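Local coordinates for Non-structural protein (Porcine reproductive and respiratory syndrome virus, PDB 3IFU) that is a viral leader protease, joining a zinc finger to a papain-like cysteine protease domain, and probably suppresses host interferon-beta production, at residues 85-90 and 157-162; 95-100 and 122-127; 49-54 and 104-109. One frame throughout, in Å; residues are numbered along the deposited sequence.

In the fold
Contacts 1 and 2 sit side by side, their centres about 7 Å apart. Both lie within the papain-like protease region, and contact 2 is nested along the chain inside the loop closed by contact 1. Contact 3 crosses both, its segments alternating with theirs. Contact 1 sets helix 81-87 against strand 157-160, an inner strand of the four-stranded antiparallel sheet. Contact 2 joins helix 94-108 to the turn before the neighbouring strand 127-130. Contact 3 uses the same helix nearer its C-terminal end, its centre about 22 Å from that of contact 1 and about 19 Å from that of contact 2. There the helix meets the zinc-finger region, so it links both parts of the protein.

Contact 1 of 3, residues 85-90 and 157-162; sequences ARMTSG and HVLTNL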
ATOM      1  N   ALA A  85      10.559   0.832  -4.442  1.00 38.69           N
ATOM      2  CA  ALA A  85      11.253   1.662  -3.475  1.00 40.34           C
ATOM      3  C   ALA A  85      10.751   1.415  -2.049  1.00 40.65           C
ATOM      4  O   ALA A  85      11.553   1.323  -1.121  1.00 40.75           O
ATOM      5  CB  ALA A  85      11.102   3.133  -3.839  1.00 40.85           C
ATOM      6  N   ARG A  86       9.437   1.299  -1.863  1.00 39.74           N
ATOM      7  CA  ARG A  86       8.920   1.079  -0.516  1.00 42.45           C
ATOM      8  C   ARG A  86       9.308  -0.257   0.088  1.00 42.17           C
ATOM      9  O   ARG A  86       9.658  -0.328   1.263  1.00 42.96           O
ATOM     10  CB  ARG A  86       7.398   1.177  -0.454  1.00 44.41           C
ATOM     11  CG  ARG A  86       6.908   1.313   0.987  1.00 47.45           C
ATOM     12  CD  ARG A  86       6.957   2.778   1.402  1.00 53.36           C
ATOM     13  NE  ARG A  86       7.521   3.062   2.726  1.00 56.29           N
ATOM     14  CZ  ARG A  86       8.739   2.711   3.126  1.00 56.05           C
ATOM     15  NH1 ARG A  86       9.542   2.034   2.317  1.00 56.94           N
ATOM     16  NH2 ARG A  86       9.182   3.089   4.316  1.00 54.72           N
ATOM     17  N   MET A  87       9.223  -1.317  -0.708  1.00 41.99           N
ATOM     18  CA  MET A  87       9.556  -2.656  -0.241  1.00 41.64           C
ATOM     19  C   MET A  87      11.054  -2.844  -0.095  1.00 42.25           C
ATOM     20  O   MET A  87      11.513  -3.794   0.525  1.00 43.08           O
ATOM     21  CB  MET A  87       9.016  -3.699  -1.218  1.00 39.59           C
ATOM     22  CG  MET A  87       7.563  -3.488  -1.609  1.00 40.08           C
ATOM     23  SD  MET A  87       6.855  -4.847  -2.560  1.00 40.05           S
ATOM     24  CE  MET A  87       7.437  -4.488  -4.191  1.00 37.89           C
ATOM     25  N   THR A  88      11.814  -1.912  -0.648  1.00 45.20           N
ATOM     26  CA  THR A  88      13.267  -1.993  -0.635  1.00 47.19           C
ATOM     27  C   THR A  88      13.973  -1.002   0.313  1.00 48.31           C
ATOM     28  O   THR A  88      15.200  -0.901   0.325  1.00 47.59           O
ATOM     29  CB  THR A  88      13.780  -1.870  -2.112  1.00 46.59           C
ATOM     30  OG1 THR A  88      13.635  -3.131  -2.778  1.00 47.89           O
ATOM     31  CG2 THR A  88      15.195  -1.486  -2.172  1.00 50.06           C
ATOM     32  N   SER A  89      13.203  -0.293   1.135  1.00 48.50           N
ATOM     33  CA  SER A  89      13.785   0.662   2.077  1.00 49.07           C
ATOM     34  C   SER A  89      13.072   0.647   3.425  1.00 50.86           C
ATOM     35  O   SER A  89      12.055  -0.023   3.595  1.00 49.98           O
ATOM     36  CB  SER A  89      13.727   2.078   1.503  1.00 48.85           C
ATOM     37  OG  SER A  89      12.385   2.464   1.246  1.00 48.17           O
ATOM     38  N   GLY A  90      13.617   1.394   4.381  1.00 53.56           N
ATOM     39  CA  GLY A  90      13.019   1.482   5.702  1.00 55.47           C
ATOM     40  C   GLY A  90      12.413   2.859   5.907  1.00 58.53           C
ATOM     41  O   GLY A  90      12.212   3.596   4.941  1.00 58.03           O
ATOM     42  N   HIS A 157       1.892 -12.755 -11.869  1.00 46.96           N
ATOM     43  CA  HIS A 157       2.785 -12.741 -10.719  1.00 47.35           C
ATOM     44  C   HIS A 157       2.756 -11.447  -9.926  1.00 47.13           C
ATOM     45  O   HIS A 157       2.436 -10.383 -10.454  1.00 47.27           O
ATOM     46  CB  HIS A 157       4.214 -13.022 -11.179  1.00 49.30           C
ATOM     47  CG  HIS A 157       4.386 -14.378 -11.780  1.00 51.97           C
ATOM     48  ND1 HIS A 157       4.484 -15.520 -11.015  1.00 52.98           N
ATOM     49  CD2 HIS A 157       4.389 -14.785 -13.071  1.00 51.97           C
ATOM     50  CE1 HIS A 157       4.534 -16.573 -11.810  1.00 53.05           C
ATOM     51  NE2 HIS A 157       4.477 -16.155 -13.062  1.00 54.21           N
ATOM     52  N   VAL A 158       3.085 -11.552  -8.644  1.00 46.37           N
ATOM     53  CA  VAL A 158       3.123 -10.387  -7.777  1.00 43.76           C
ATOM     54  C   VAL A 158       4.429 -10.391  -6.997  1.00 43.87           C
ATOM     55  O   VAL A 158       4.812 -11.396  -6.406  1.00 43.85           O
ATOM     56  CB  VAL A 158       1.936 -10.371  -6.799  1.00 43.25           C
ATOM     57  CG1 VAL A 158       1.958 -11.615  -5.930  1.00 40.94           C
ATOM     58  CG2 VAL A 158       1.981  -9.103  -5.950  1.00 43.58           C
ATOM     59  N   LEU A 159       5.116  -9.255  -7.026  1.00 43.48           N
ATOM     60  CA  LEU A 159       6.386  -9.079  -6.334  1.00 43.31           C
ATOM     61  C   LEU A 159       6.100  -8.413  -4.992  1.00 44.09           C
ATOM     62  O   LEU A 159       5.590  -7.286  -4.942  1.00 44.61           O
ATOM     63  CB  LEU A 159       7.306  -8.192  -7.172  1.00 41.73           C
ATOM     64  CG  LEU A 159       8.666  -7.789  -6.605  1.00 44.01           C
ATOM     65  CD1 LEU A 159       9.550  -9.012  -6.460  1.00 42.37           C
ATOM     66  CD2 LEU A 159       9.317  -6.766  -7.535  1.00 43.85           C
ATOM     67  N   THR A 160       6.412  -9.104  -3.901  1.00 42.45           N
ATOM     68  CA  THR A 160       6.166  -8.527  -2.591  1.00 42.01           C
ATOM     69  C   THR A 160       7.201  -8.941  -1.560  1.00 42.14           C
ATOM     70  O   THR A 160       7.855  -9.971  -1.690  1.00 41.95           O
ATOM     71  CB  THR A 160       4.763  -8.910  -2.072  1.00 42.76           C
ATOM     72  OG1 THR A 160       4.505  -8.231  -0.838  1.00 39.56           O
ATOM     73  CG2 THR A 160       4.670 -10.414  -1.848  1.00 42.13           C
ATOM     74  N   ASN A 161       7.344  -8.120  -0.531  1.00 43.08           N
ATOM     75  CA  ASN A 161       8.288  -8.404   0.538  1.00 43.90           C
ATOM     76  C   ASN A 161       7.523  -8.976   1.717  1.00 42.39           C
ATOM     77  O   ASN A 161       8.079  -9.200   2.782  1.00 45.00           O
ATOM     78  CB  ASN A 161       9.038  -7.132   0.959  1.00 44.36           C
ATOM     79  CG  ASN A 161       8.121  -6.068   1.541  1.00 44.68           C
ATOM     80  OD1 ASN A 161       8.590  -5.071   2.088  1.00 47.28           O
ATOM     81  ND2 ASN A 161       6.814  -6.268   1.416  1.00 44.10           N
ATOM     82  N   LEU A 162       6.240  -9.213   1.501  1.00 40.95           N
ATOM     83  CA  LEU A 162       5.354  -9.762   2.515  1.00 43.90           C
ATOM     84  C   LEU A 162       5.598 -11.275   2.651  1.00 44.61           C
ATOM     85  O   LEU A 162       5.747 -11.979   1.649  1.00 46.86           O
ATOM     86  CB  LEU A 162       3.910  -9.480   2.090  1.00 43.29           C
ATOM     87  CG  LEU A 162       2.801  -9.104   3.066  1.00 42.31           C
ATOM     88  CD1 LEU A 162       3.249  -8.004   4.009  1.00 42.60           C
ATOM     89  CD2 LEU A 162       1.601  -8.647   2.260  1.00 39.64           C
TER
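Met-87 and Asn-161 face each other where strand 157-160 runs out beside helix 81-87, and their CA atoms are 5.9 Å apart. The contact is mainly van der Waals. The Met-87 side chain reaches along the end of the strand. Its CG lies anti to the carbonyl carbon (chi1 -49°), and the chain bends only at its last torsion. This brings SD to 3.7 Å from Thr-160 CA and turns the methyl back over Leu-159. Met-87 CE is 4.3 Å from Leu-159 CG and 3.4 Å from Leu-159 O. Cys-126 and Val-140 also pack on both Met-87 and Leu-159. The flat end of Asn-161 lies against the root of the methionine, with Asn-161 CG 3.7 Å from Met-87 CB.

The side-chain bonds inside the segments are local. Ser-89 OG donates back to Ala-85 O at 2.8 Å. Arg-86 NH2 makes a weak bond to Gly-90 O. Leu-162 N donates to Thr-160 OG1 at 3.1 Å, which forms an ST turn after the strand. The strand backbone pairs with strands 127-130 and 140-142 on its two sides. Asn-161 also packs on Arg-86 of the second subunit.

Local bonds shape the turns after the helix and the strand, while the strand itself is held in the sheet. Between them, a flexible thioether fits against backbone and leucine in a buried place, so shape and apolar cover hold this helix-to-sheet junction.

Contact 2 of 3, residues 95-100 and 122-127; sequences QQRMVR and YERGCR
Arg-97 of helix 94-108 and Arg-124 of a type I beta turn (Tyr-122 to Gly-125) form a stacked arginine pair. The turn belongs to the loop between helix 113-118 and strand 127-130, in the papain-like protease region. The meeting is long-armed: the closest CA atoms, those of Arg-97 and Arg-124, are 11.9 Å apart. The two side chains span that gap and carry the contact.

Arg-97 leaves the helix with CG anti to its N (chi1 -165°) and bends at the next torsion. Arg-124 comes from the turn almost straight from CG to NE. Their guanidinium groups lie face on face, with centres 3.7 Å apart and planes at 24°. The stack is offset, since Arg-124 CZ sits toward the rim of the Arg-97 group. Both groups are expected to be positive, so the stacking probably carries an electrostatic cost. Nearby carbonyls may offset part of it. Arg-97 NH2 bonds weakly to Leu-119 O, and Arg-124 NH1 bonds weakly to Thr-88 O.

The turn has its own clasp. Tyr-122 O accepts from Gly-125 N at 3.0 Å and from Arg-127 NH1 at 2.8 Å. The Arg-127 guanidinium also lies over the Tyr-122 ring, with NH1 above the ring centre. Across the contact, Arg-97 NH1 stands over the centre of the Arg-124 guanidinium, 3.3 Å above its plane.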
ATOM      1  N   GLN A  95      13.454   8.249   1.101  1.00 50.24           N
ATOM      2  CA  GLN A  95      13.698   9.276   0.085  1.00 53.10           C
ATOM      3  C   GLN A  95      14.877   8.925  -0.807  1.00 52.56           C
ATOM      4  O   GLN A  95      14.775   8.945  -2.030  1.00 51.10           O
ATOM      5  CB  GLN A  95      13.946  10.640   0.732  1.00 54.42           C
ATOM      6  CG  GLN A  95      12.730  11.212   1.431  1.00 60.47           C
ATOM      7  CD  GLN A  95      12.985  12.595   2.001  1.00 62.86           C
ATOM      8  OE1 GLN A  95      13.855  12.775   2.858  1.00 62.58           O
ATOM      9  NE2 GLN A  95      12.225  13.584   1.528  1.00 62.56           N
ATOM     10  N   GLN A  96      16.000   8.605  -0.182  1.00 53.34           N
ATOM     11  CA  GLN A  96      17.194   8.254  -0.924  1.00 54.41           C
ATOM     12  C   GLN A  96      16.864   7.117  -1.880  1.00 52.25           C
ATOM     13  O   GLN A  96      17.185   7.168  -3.061  1.00 53.12           O
ATOM     14  CB  GLN A  96      18.286   7.825   0.045  1.00 56.24           C
ATOM     15  CG  GLN A  96      19.627   7.622  -0.591  1.00 61.24           C
ATOM     16  CD  GLN A  96      20.302   6.388  -0.057  1.00 65.91           C
ATOM     17  OE1 GLN A  96      19.919   5.262  -0.395  1.00 69.06           O
ATOM     18  NE2 GLN A  96      21.304   6.583   0.798  1.00 67.33           N
ATOM     19  N   ARG A  97      16.204   6.096  -1.352  1.00 50.83           N
ATOM     20  CA  ARG A  97      15.807   4.930  -2.134  1.00 47.62           C
ATOM     21  C   ARG A  97      14.910   5.286  -3.322  1.00 45.69           C
ATOM     22  O   ARG A  97      15.140   4.818  -4.433  1.00 44.22           O
ATOM     23  CB  ARG A  97      15.081   3.942  -1.228  1.00 48.26           C
ATOM     24  CG  ARG A  97      14.935   2.580  -1.828  1.00 49.70           C
ATOM     25  CD  ARG A  97      16.300   1.995  -2.101  1.00 50.05           C
ATOM     26  NE  ARG A  97      16.213   0.830  -2.969  1.00 49.64           N
ATOM     27  CZ  ARG A  97      17.265   0.215  -3.482  1.00 49.24           C
ATOM     28  NH1 ARG A  97      18.479   0.665  -3.212  1.00 51.89           N
ATOM     29  NH2 ARG A  97      17.104  -0.847  -4.253  1.00 49.64           N
ATOM     30  N   MET A  98      13.884   6.104  -3.082  1.00 44.08           N
ATOM     31  CA  MET A  98      12.957   6.523  -4.131  1.00 42.43           C
ATOM     32  C   MET A  98      13.711   7.182  -5.273  1.00 43.26           C
ATOM     33  O   MET A  98      13.482   6.878  -6.448  1.00 43.33           O
ATOM     34  CB  MET A  98      11.920   7.495  -3.561  1.00 40.27           C
ATOM     35  CG  MET A  98      11.095   8.271  -4.604  1.00 42.15           C
ATOM     36  SD  MET A  98      10.210   7.292  -5.871  1.00 44.39           S
ATOM     37  CE  MET A  98       8.958   6.484  -4.924  1.00 38.24           C
ATOM     38  N   VAL A  99      14.624   8.076  -4.913  1.00 41.79           N
ATOM     39  CA  VAL A  99      15.431   8.803  -5.885  1.00 41.10           C
ATOM     40  C   VAL A  99      16.363   7.909  -6.729  1.00 41.77           C
ATOM     41  O   VAL A  99      16.514   8.138  -7.933  1.00 42.56           O
ATOM     42  CB  VAL A  99      16.249   9.897  -5.170  1.00 40.52           C
ATOM     43  CG1 VAL A  99      17.165  10.590  -6.144  1.00 39.65           C
ATOM     44  CG2 VAL A  99      15.304  10.898  -4.527  1.00 36.86           C
ATOM     45  N   ARG A 100      16.973   6.898  -6.110  1.00 41.25           N
ATOM     46  CA  ARG A 100      17.876   5.989  -6.822  1.00 43.91           C
ATOM     47  C   ARG A 100      17.099   5.021  -7.715  1.00 45.50           C
ATOM     48  O   ARG A 100      17.548   4.678  -8.806  1.00 47.03           O
ATOM     49  CB  ARG A 100      18.715   5.182  -5.832  1.00 44.26           C
ATOM     50  CG  ARG A 100      19.479   6.023  -4.823  1.00 48.46           C
ATOM     51  CD  ARG A 100      20.710   6.657  -5.426  1.00 50.67           C
ATOM     52  NE  ARG A 100      21.710   5.655  -5.787  1.00 52.66           N
ATOM     53  CZ  ARG A 100      22.862   5.940  -6.382  1.00 51.16           C
ATOM     54  NH1 ARG A 100      23.153   7.194  -6.677  1.00 51.27           N
ATOM     55  NH2 ARG A 100      23.718   4.974  -6.686  1.00 51.21           N
ATOM     56  N   TYR A 122      15.728  -8.529  -4.868  1.00 48.53           N
ATOM     57  CA  TYR A 122      15.687  -9.827  -4.211  1.00 49.39           C
ATOM     58  C   TYR A 122      16.483  -9.876  -2.893  1.00 51.73           C
ATOM     59  O   TYR A 122      15.980 -10.363  -1.873  1.00 50.13           O
ATOM     60  CB  TYR A 122      16.204 -10.913  -5.161  1.00 48.02           C
ATOM     61  CG  TYR A 122      16.030 -12.312  -4.618  1.00 47.39           C
ATOM     62  CD1 TYR A 122      14.904 -13.069  -4.932  1.00 46.56           C
ATOM     63  CD2 TYR A 122      16.971 -12.860  -3.742  1.00 46.65           C
ATOM     64  CE1 TYR A 122      14.714 -14.341  -4.383  1.00 48.10           C
ATOM     65  CE2 TYR A 122      16.791 -14.125  -3.187  1.00 47.86           C
ATOM     66  CZ  TYR A 122      15.663 -14.860  -3.508  1.00 48.52           C
ATOM     67  OH  TYR A 122      15.483 -16.102  -2.939  1.00 48.29           O
ATOM     68  N   GLU A 123      17.718  -9.377  -2.903  1.00 53.85           N
ATOM     69  CA  GLU A 123      18.527  -9.428  -1.694  1.00 56.58           C
ATOM     70  C   GLU A 123      17.878  -8.613  -0.577  1.00 56.13           C
ATOM     71  O   GLU A 123      18.098  -8.889   0.602  1.00 55.68           O
ATOM     72  CB  GLU A 123      19.954  -8.920  -1.958  1.00 58.64           C
ATOM     73  CG  GLU A 123      20.173  -7.436  -1.641  1.00 65.68           C
ATOM     74  CD  GLU A 123      21.337  -7.186  -0.669  1.00 69.03           C
ATOM     75  OE1 GLU A 123      22.470  -7.631  -0.970  1.00 71.56           O
ATOM     76  OE2 GLU A 123      21.126  -6.542   0.389  1.00 69.04           O
ATOM     77  N   ARG A 124      17.070  -7.624  -0.947  1.00 54.52           N
ATOM     78  CA  ARG A 124      16.418  -6.784   0.048  1.00 52.96           C
ATOM     79  C   ARG A 124      15.099  -7.333   0.586  1.00 51.78           C
ATOM     80  O   ARG A 124      14.449  -6.688   1.416  1.00 51.45           O
ATOM     81  CB  ARG A 124      16.231  -5.368  -0.504  1.00 54.05           C
ATOM     82  CG  ARG A 124      17.525  -4.544  -0.491  1.00 56.06           C
ATOM     83  CD  ARG A 124      17.453  -3.381  -1.458  1.00 58.10           C
ATOM     84  NE  ARG A 124      18.712  -2.648  -1.561  1.00 60.16           N
ATOM     85  CZ  ARG A 124      19.067  -1.624  -0.788  1.00 60.69           C
ATOM     86  NH1 ARG A 124      18.261  -1.183   0.168  1.00 60.79           N
ATOM     87  NH2 ARG A 124      20.238  -1.035  -0.977  1.00 60.55           N
ATOM     88  N   GLY A 125      14.703  -8.515   0.119  1.00 48.60           N
ATOM     89  CA  GLY A 125      13.484  -9.114   0.629  1.00 48.93           C
ATOM     90  C   GLY A 125      12.284  -9.316  -0.282  1.00 49.46           C
ATOM     91  O   GLY A 125      11.274  -9.869   0.158  1.00 50.08           O
ATOM     92  N   CYS A 126      12.365  -8.880  -1.533  1.00 47.78           N
ATOM     93  CA  CYS A 126      11.234  -9.059  -2.436  1.00 47.64           C
ATOM     94  C   CYS A 126      11.285 -10.425  -3.113  1.00 47.25           C
ATOM     95  O   CYS A 126      12.355 -10.921  -3.457  1.00 46.85           O
ATOM     96  CB  CYS A 126      11.200  -7.952  -3.500  1.00 47.32           C
ATOM     97  SG  CYS A 126      10.916  -6.279  -2.874  1.00 45.62           S
ATOM     98  N   ARG A 127      10.115 -11.021  -3.302  1.00 46.77           N
ATOM     99  CA  ARG A 127      10.001 -12.325  -3.934  1.00 45.54           C
ATOM    100  C   ARG A 127       8.807 -12.284  -4.863  1.00 45.32           C
ATOM    101  O   ARG A 127       7.845 -11.571  -4.589  1.00 47.62           O
ATOM    102  CB  ARG A 127       9.771 -13.403  -2.872  1.00 46.09           C
ATOM    103  CG  ARG A 127      10.888 -13.527  -1.834  1.00 47.96           C
ATOM    104  CD  ARG A 127      12.087 -14.324  -2.366  1.00 47.95           C
ATOM    105  NE  ARG A 127      13.199 -14.364  -1.412  1.00 46.69           N
ATOM    106  CZ  ARG A 127      14.021 -13.345  -1.152  1.00 46.77           C
ATOM    107  NH1 ARG A 127      13.879 -12.184  -1.776  1.00 43.11           N
ATOM    108  NH2 ARG A 127      14.985 -13.484  -0.253  1.00 49.54           N
TER

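Contact 3 of 3, residues 49-54 and 104-109; sequences LFYRPE and EIYRAG
Tyr-106 of helix 94-108 meets Tyr-51, and this one pair of rings makes the contact. The helical segment begins at Glu-104, whose carboxylate turns along the helix to Arg-107. Glu-104 OE2 is 3.3 Å from Arg-107 NH2. The oxygen lies well out of the guanidinium plane, so this salt bridge rests on charge alone. Ile-105 comes next and packs on Trp-77 and on Ile-81 of helix 81-87, within the protease region.

Tyr-106 follows, with its side chain directed at the loop 49-54. It presents the edge of its ring to one face of Tyr-51. The centroids are 5.4 Å apart and the planes stand at 81°, close to perpendicular. Tyr-106 CE2 does the touching, 3.8 Å from Tyr-51 CE2, and it lies toward the rim of that ring. The opposite face of the Tyr-51 ring is covered by the chain itself, where Pro-53 N lies over the centre. Tyr-51 is therefore held between the loop's own backbone and the helix. The hydroxyl of Tyr-106 has its partner in the zinc-finger region, a hydrogen bond to Val-16 O, while its ring also meets Trp-77 edge to face.

Ala-108 is the last helical residue, and its N bonds to Glu-104 O at 3.0 Å. Gly-109 then leaves the helix with positive phi (62°), and its N bonds back to Ile-105 O at 2.7 Å.

The pair is a T-shaped aromatic stack at a domain junction. The side chain of Tyr-51 is about 10 Å from a bound zinc ion, and the stack joins the zinc-finger region to the long helix of the papain-like protease.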
ATOM      1  N   LEU A  49       3.290  14.900 -20.277  1.00 59.15           N
ATOM      2  CA  LEU A  49       2.192  15.722 -19.786  1.00 61.05           C
ATOM      3  C   LEU A  49       2.473  16.170 -18.344  1.00 61.62           C
ATOM      4  O   LEU A  49       1.754  17.001 -17.789  1.00 62.98           O
ATOM      5  CB  LEU A  49       0.876  14.935 -19.840  1.00 61.65           C
ATOM      6  CG  LEU A  49       0.584  14.156 -21.132  1.00 63.11           C
ATOM      7  CD1 LEU A  49      -0.734  13.410 -20.996  1.00 61.14           C
ATOM      8  CD2 LEU A  49       0.540  15.107 -22.312  1.00 63.79           C
ATOM      9  N   PHE A  50       3.526  15.621 -17.743  1.00 60.78           N
ATOM     10  CA  PHE A  50       3.877  15.976 -16.373  1.00 60.32           C
ATOM     11  C   PHE A  50       5.375  16.192 -16.174  1.00 61.02           C
ATOM     12  O   PHE A  50       5.790  17.020 -15.360  1.00 62.30           O
ATOM     13  CB  PHE A  50       3.435  14.881 -15.396  1.00 59.06           C
ATOM     14  CG  PHE A  50       1.974  14.538 -15.461  1.00 58.18           C
ATOM     15  CD1 PHE A  50       1.493  13.665 -16.430  1.00 59.04           C
ATOM     16  CD2 PHE A  50       1.087  15.039 -14.515  1.00 57.55           C
ATOM     17  CE1 PHE A  50       0.145  13.287 -16.450  1.00 59.02           C
ATOM     18  CE2 PHE A  50      -0.260  14.669 -14.526  1.00 58.60           C
ATOM     19  CZ  PHE A  50      -0.732  13.791 -15.494  1.00 57.40           C
ATOM     20  N   TYR A  51       6.176  15.437 -16.918  1.00 60.81           N
ATOM     21  CA  TYR A  51       7.626  15.488 -16.805  1.00 60.18           C
ATOM     22  C   TYR A  51       8.349  16.098 -18.003  1.00 62.86           C
ATOM     23  O   TYR A  51       8.193  15.650 -19.135  1.00 62.53           O
ATOM     24  CB  TYR A  51       8.141  14.074 -16.572  1.00 57.13           C
ATOM     25  CG  TYR A  51       9.639  13.928 -16.595  1.00 54.34           C
ATOM     26  CD1 TYR A  51      10.427  14.475 -15.588  1.00 54.06           C
ATOM     27  CD2 TYR A  51      10.266  13.200 -17.600  1.00 53.91           C
ATOM     28  CE1 TYR A  51      11.803  14.292 -15.575  1.00 53.89           C
ATOM     29  CE2 TYR A  51      11.641  13.015 -17.600  1.00 53.79           C
ATOM     30  CZ  TYR A  51      12.404  13.560 -16.583  1.00 53.00           C
ATOM     31  OH  TYR A  51      13.764  13.354 -16.560  1.00 54.26           O
ATOM     32  N   ARG A  52       9.163  17.111 -17.727  1.00 65.24           N
ATOM     33  CA  ARG A  52       9.943  17.803 -18.744  1.00 67.25           C
ATOM     34  C   ARG A  52      11.406  17.665 -18.336  1.00 68.03           C
ATOM     35  O   ARG A  52      11.883  18.400 -17.471  1.00 67.95           O
ATOM     36  CB  ARG A  52       9.557  19.284 -18.770  1.00 69.88           C
ATOM     37  CG  ARG A  52      10.091  20.084 -19.952  1.00 71.56           C
ATOM     38  CD  ARG A  52       9.704  21.558 -19.813  1.00 73.85           C
ATOM     39  NE  ARG A  52       9.866  22.314 -21.053  1.00 75.95           N
ATOM     40  CZ  ARG A  52      10.985  22.352 -21.773  1.00 77.45           C
ATOM     41  NH1 ARG A  52      12.059  21.674 -21.384  1.00 78.38           N
ATOM     42  NH2 ARG A  52      11.031  23.071 -22.886  1.00 77.79           N
ATOM     43  N   PRO A  53      12.140  16.725 -18.952  1.00 68.80           N
ATOM     44  CA  PRO A  53      13.552  16.527 -18.610  1.00 70.16           C
ATOM     45  C   PRO A  53      14.410  17.780 -18.779  1.00 71.96           C
ATOM     46  O   PRO A  53      13.939  18.818 -19.242  1.00 72.34           O
ATOM     47  CB  PRO A  53      13.975  15.394 -19.537  1.00 69.17           C
ATOM     48  CG  PRO A  53      13.135  15.634 -20.740  1.00 69.41           C
ATOM     49  CD  PRO A  53      11.782  15.938 -20.142  1.00 69.33           C
ATOM     50  N   GLU A  54      15.677  17.670 -18.400  1.00 74.16           N
ATOM     51  CA  GLU A  54      16.614  18.783 -18.488  1.00 76.04           C
ATOM     52  C   GLU A  54      17.303  18.909 -19.836  1.00 76.28           C
ATOM     53  O   GLU A  54      17.594  20.017 -20.291  1.00 75.66           O
ATOM     54  CB  GLU A  54      17.680  18.644 -17.399  1.00 77.50           C
ATOM     55  CG  GLU A  54      17.325  19.345 -16.110  1.00 79.40           C
ATOM     56  CD  GLU A  54      17.311  20.854 -16.271  1.00 80.05           C
ATOM     57  OE1 GLU A  54      17.419  21.328 -17.427  1.00 79.19           O
ATOM     58  OE2 GLU A  54      17.191  21.558 -15.243  1.00 80.24           O
ATOM     59  N   GLU A 104      17.377   4.902 -11.887  1.00 44.33           N
ATOM     60  CA  GLU A 104      17.757   3.655 -12.540  1.00 46.33           C
ATOM     61  C   GLU A 104      16.755   3.273 -13.625  1.00 47.03           C
ATOM     62  O   GLU A 104      17.119   3.077 -14.779  1.00 46.54           O
ATOM     63  CB  GLU A 104      17.836   2.510 -11.528  1.00 45.51           C
ATOM     64  CG  GLU A 104      19.146   2.389 -10.791  1.00 51.76           C
ATOM     65  CD  GLU A 104      20.323   2.110 -11.717  1.00 54.52           C
ATOM     66  OE1 GLU A 104      20.122   1.492 -12.789  1.00 55.36           O
ATOM     67  OE2 GLU A 104      21.455   2.497 -11.358  1.00 55.73           O
ATOM     68  N   ILE A 105      15.488   3.176 -13.237  1.00 47.89           N
ATOM     69  CA  ILE A 105      14.419   2.793 -14.149  1.00 47.39           C
ATOM     70  C   ILE A 105      14.264   3.780 -15.312  1.00 48.29           C
ATOM     71  O   ILE A 105      14.201   3.366 -16.473  1.00 49.04           O
ATOM     72  CB  ILE A 105      13.087   2.611 -13.358  1.00 44.91           C
ATOM     73  CG1 ILE A 105      13.220   1.402 -12.416  1.00 40.89           C
ATOM     74  CG2 ILE A 105      11.925   2.410 -14.307  1.00 44.87           C
ATOM     75  CD1 ILE A 105      12.016   1.122 -11.560  1.00 41.39           C
ATOM     76  N   TYR A 106      14.220   5.075 -15.008  1.00 46.10           N
ATOM     77  CA  TYR A 106      14.110   6.091 -16.053  1.00 45.24           C
ATOM     78  C   TYR A 106      15.238   5.931 -17.069  1.00 47.22           C
ATOM     79  O   TYR A 106      15.011   5.992 -18.280  1.00 47.86           O
ATOM     80  CB  TYR A 106      14.187   7.499 -15.460  1.00 40.17           C
ATOM     81  CG  TYR A 106      12.853   8.111 -15.150  1.00 38.51           C
ATOM     82  CD1 TYR A 106      12.027   7.564 -14.173  1.00 37.47           C
ATOM     83  CD2 TYR A 106      12.417   9.247 -15.826  1.00 37.75           C
ATOM     84  CE1 TYR A 106      10.801   8.130 -13.873  1.00 37.82           C
ATOM     85  CE2 TYR A 106      11.186   9.825 -15.536  1.00 37.36           C
ATOM     86  CZ  TYR A 106      10.382   9.259 -14.561  1.00 38.42           C
ATOM     87  OH  TYR A 106       9.148   9.795 -14.294  1.00 36.35           O
ATOM     88  N   ARG A 107      16.457   5.741 -16.571  1.00 47.02           N
ATOM     89  CA  ARG A 107      17.614   5.574 -17.439  1.00 47.59           C
ATOM     90  C   ARG A 107      17.416   4.382 -18.377  1.00 47.62           C
ATOM     91  O   ARG A 107      17.565   4.498 -19.594  1.00 47.39           O
ATOM     92  CB  ARG A 107      18.877   5.377 -16.600  1.00 48.40           C
ATOM     93  CG  ARG A 107      20.115   5.149 -17.434  1.00 51.09           C
ATOM     94  CD  ARG A 107      21.384   5.322 -16.637  1.00 51.96           C
ATOM     95  NE  ARG A 107      21.678   4.186 -15.775  1.00 54.78           N
ATOM     96  CZ  ARG A 107      22.758   4.112 -15.001  1.00 55.89           C
ATOM     97  NH1 ARG A 107      23.627   5.114 -14.990  1.00 56.58           N
ATOM     98  NH2 ARG A 107      22.977   3.041 -14.250  1.00 54.76           N
ATOM     99  N   ALA A 108      17.076   3.237 -17.800  1.00 48.44           N
ATOM    100  CA  ALA A 108      16.856   2.027 -18.574  1.00 49.84           C
ATOM    101  C   ALA A 108      15.632   2.167 -19.489  1.00 50.82           C
ATOM    102  O   ALA A 108      15.537   1.479 -20.510  1.00 51.44           O
ATOM    103  CB  ALA A 108      16.677   0.839 -17.633  1.00 49.13           C
ATOM    104  N   GLY A 109      14.705   3.053 -19.116  1.00 49.84           N
ATOM    105  CA  GLY A 109      13.500   3.270 -19.905  1.00 49.95           C
ATOM    106  C   GLY A 109      12.621   2.035 -20.025  1.00 50.44           C
ATOM    107  O   GLY A 109      11.825   1.898 -20.962  1.00 48.75           O
TER